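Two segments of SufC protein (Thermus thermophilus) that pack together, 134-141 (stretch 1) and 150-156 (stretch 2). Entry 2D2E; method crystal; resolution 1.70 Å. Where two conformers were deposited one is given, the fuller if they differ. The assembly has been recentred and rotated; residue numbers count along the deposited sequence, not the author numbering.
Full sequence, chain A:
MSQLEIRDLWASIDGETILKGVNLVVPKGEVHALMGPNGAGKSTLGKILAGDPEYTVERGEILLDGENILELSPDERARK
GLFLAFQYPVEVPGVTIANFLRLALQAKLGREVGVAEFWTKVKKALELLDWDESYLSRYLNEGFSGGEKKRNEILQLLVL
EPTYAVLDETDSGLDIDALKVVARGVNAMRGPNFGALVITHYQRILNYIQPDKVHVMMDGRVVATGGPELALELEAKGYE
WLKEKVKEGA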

# COMPACT_ATOMS: atom_id res chain seq x y z
N SER A 134 9.27 -15.25 18.43
CA SER A 134 10.37 -16.00 17.83
C SER A 134 10.61 -15.62 16.36
O SER A 134 11.71 -15.78 15.84
CB SER A 134 10.10 -17.51 17.94
OG SER A 134 8.92 -17.88 17.25
N TYR A 135 9.57 -15.12 15.70
CA TYR A 135 9.67 -14.69 14.30
C TYR A 135 10.76 -13.63 14.10
O TYR A 135 11.45 -13.62 13.07
CB TYR A 135 8.32 -14.14 13.83
CG TYR A 135 8.37 -13.43 12.50
CD1 TYR A 135 8.49 -14.16 11.30
CD2 TYR A 135 8.35 -12.04 12.42
CE1 TYR A 135 8.57 -13.49 10.07
CE2 TYR A 135 8.46 -11.39 11.22
CZ TYR A 135 8.56 -12.10 10.05
OH TYR A 135 8.62 -11.38 8.87
N LEU A 136 10.91 -12.75 15.08
CA LEU A 136 11.90 -11.68 15.02
C LEU A 136 13.35 -12.16 14.98
O LEU A 136 14.25 -11.39 14.65
CB LEU A 136 11.71 -10.74 16.21
CG LEU A 136 10.55 -9.74 16.17
CD1 LEU A 136 9.29 -10.38 15.62
CD2 LEU A 136 10.32 -9.21 17.56
N SER A 137 13.56 -13.43 15.31
CA SER A 137 14.90 -14.01 15.31
C SER A 137 15.28 -14.60 13.96
O SER A 137 16.41 -15.03 13.76
CB SER A 137 15.04 -15.07 16.40
OG SER A 137 15.03 -14.48 17.69
N ARG A 138 14.32 -14.64 13.03
CA ARG A 138 14.60 -15.16 11.70
C ARG A 138 15.50 -14.13 11.02
O ARG A 138 15.49 -12.95 11.38
CB ARG A 138 13.30 -15.31 10.92
CG ARG A 138 13.47 -16.01 9.59
CD ARG A 138 12.13 -16.31 8.94
NE ARG A 138 12.31 -16.97 7.64
CZ ARG A 138 12.69 -18.24 7.50
NH1 ARG A 138 12.92 -18.99 8.57
NH2 ARG A 138 12.84 -18.75 6.28
N TYR A 139 16.31 -14.57 10.06
CA TYR A 139 17.20 -13.67 9.34
C TYR A 139 16.52 -13.20 8.06
O TYR A 139 15.71 -13.93 7.47
CB TYR A 139 18.50 -14.38 8.95
CG TYR A 139 19.42 -14.73 10.08
CD1 TYR A 139 20.02 -15.99 10.14
CD2 TYR A 139 19.72 -13.81 11.08
CE1 TYR A 139 20.88 -16.33 11.18
CE2 TYR A 139 20.59 -14.13 12.11
CZ TYR A 139 21.17 -15.39 12.15
OH TYR A 139 22.02 -15.70 13.18
N LEU A 140 16.83 -11.98 7.62
CA LEU A 140 16.28 -11.50 6.36
C LEU A 140 16.83 -12.42 5.27
O LEU A 140 17.94 -12.96 5.40
CB LEU A 140 16.77 -10.08 6.06
CG LEU A 140 16.30 -8.93 6.95
CD1 LEU A 140 16.95 -7.64 6.45
CD2 LEU A 140 14.78 -8.82 6.89
N ASN A 141 16.07 -12.59 4.20
CA ASN A 141 16.48 -13.43 3.08
C ASN A 141 16.70 -14.90 3.42
O ASN A 141 17.26 -15.64 2.62
CB ASN A 141 17.76 -12.89 2.44
CG ASN A 141 17.57 -11.52 1.84
OD1 ASN A 141 16.64 -11.34 1.03
ND2 ASN A 141 18.37 -10.62 2.18
N LYS A 150 6.55 -10.39 2.13
CA LYS A 150 5.29 -9.76 2.52
C LYS A 150 5.15 -9.70 4.05
O LYS A 150 4.70 -8.69 4.59
CB LYS A 150 4.09 -10.52 1.93
CG LYS A 150 3.97 -10.45 0.39
CD LYS A 150 3.47 -9.08 -0.12
CE LYS A 150 3.31 -9.11 -1.65
NZ LYS A 150 2.89 -7.81 -2.24
N ARG A 151 5.51 -10.79 4.74
CA ARG A 151 5.42 -10.81 6.20
C ARG A 151 6.26 -9.71 6.82
O ARG A 151 5.84 -9.05 7.76
CB ARG A 151 5.87 -12.15 6.76
CG ARG A 151 4.86 -13.27 6.62
CD ARG A 151 5.19 -14.45 7.54
NE ARG A 151 5.08 -14.10 8.96
CZ ARG A 151 5.16 -14.97 9.96
NH1 ARG A 151 5.35 -16.26 9.71
NH2 ARG A 151 5.03 -14.56 11.22
N ASN A 152 7.47 -9.52 6.29
CA ASN A 152 8.37 -8.50 6.79
C ASN A 152 7.79 -7.11 6.57
O ASN A 152 7.92 -6.23 7.42
CB ASN A 152 9.73 -8.60 6.09
CG ASN A 152 10.74 -7.60 6.64
OD1 ASN A 152 10.52 -6.38 6.61
ND2 ASN A 152 11.85 -8.11 7.15
N GLU A 153 7.17 -6.89 5.41
CA GLU A 153 6.58 -5.59 5.12
C GLU A 153 5.39 -5.31 6.03
O GLU A 153 5.16 -4.16 6.42
CB GLU A 153 6.12 -5.52 3.65
CG GLU A 153 7.24 -5.68 2.64
CD GLU A 153 6.77 -5.45 1.22
OE1 GLU A 153 5.61 -5.79 0.90
OE2 GLU A 153 7.57 -4.93 0.41
N ILE A 154 4.63 -6.34 6.37
CA ILE A 154 3.45 -6.16 7.24
C ILE A 154 3.88 -5.84 8.67
O ILE A 154 3.22 -5.10 9.37
CB ILE A 154 2.52 -7.40 7.19
CG1 ILE A 154 1.81 -7.45 5.83
CG2 ILE A 154 1.51 -7.36 8.34
CD1 ILE A 154 1.00 -6.16 5.51
N LEU A 155 5.00 -6.41 9.11
CA LEU A 155 5.47 -6.09 10.46
C LEU A 155 5.90 -4.62 10.44
O LEU A 155 5.67 -3.89 11.40
CB LEU A 155 6.64 -7.01 10.87
CG LEU A 155 7.11 -6.85 12.32
CD1 LEU A 155 5.93 -6.92 13.30
CD2 LEU A 155 8.12 -7.95 12.63
N GLN A 156 6.49 -4.17 9.33
CA GLN A 156 6.89 -2.76 9.25
C GLN A 156 5.63 -1.88 9.26
O GLN A 156 5.62 -0.80 9.85
CB GLN A 156 7.67 -2.47 7.97
CG GLN A 156 9.03 -3.09 7.94
CD GLN A 156 9.79 -2.66 6.71
OE1 GLN A 156 10.03 -1.47 6.51
NE2 GLN A 156 10.14 -3.63 5.88

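This is a small contact made mainly by side chains and without hydrogen bonds between the stretches, in which Tyr135, from a 3-10 segment, lies against one helix through a stacked arginine and a leucine methyl. About 297 Å² is buried in all, counting both sides, and Tyr135 accounts for 108 Å² of it.

The stack is the best-defined interaction. The guanidinium of Arg151 lies flat on the Tyr135 ring, with planes 8° apart and centres separated by 4.2 Å; the closest atoms are Tyr135 CD1 and Arg151 NH2, at 3.5 Å. Arg151 CZ is 4.2 Å from the centroid of the Tyr135 ring, but 35° off the ring normal, so the cation-pi geometry is offset rather than centred. Both residues direct their CA-to-CB bonds toward the opposing stretch, and chi3 of Arg151 in the p well bends the chain that carries the guanidinium.

Leu155 meets the same ring differently. Leu155 CD2 sits near the ring plane, at the edge, 3.7 Å from Tyr135 CE2, a normal van der Waals distance. Leu155 CD2 also lies 4.0 Å from Leu136 CD1, linking two consecutive residues of stretch 1 to one helical side chain. Arg151 and Leu155 are four residues apart, and the backbone bond from Leu155 N to Arg151 O (3.1 Å) reflects the helical turn that places both beside Tyr135.

Proximity alone does not make a polar bond here: Tyr135 OH approaches Asn152 N to 3.4 Å, but the angle is poor. Separately, the side chain of Asn152 is held within its own helix, where Asn152 OD1 accepts a hydrogen bond from Gln156 NE2 at 2.9 Å with an angle of 149°. Asn152 ND2 comes within 3.0 Å of Leu140 CD2, a tight approach between an amide nitrogen and a methyl carbon.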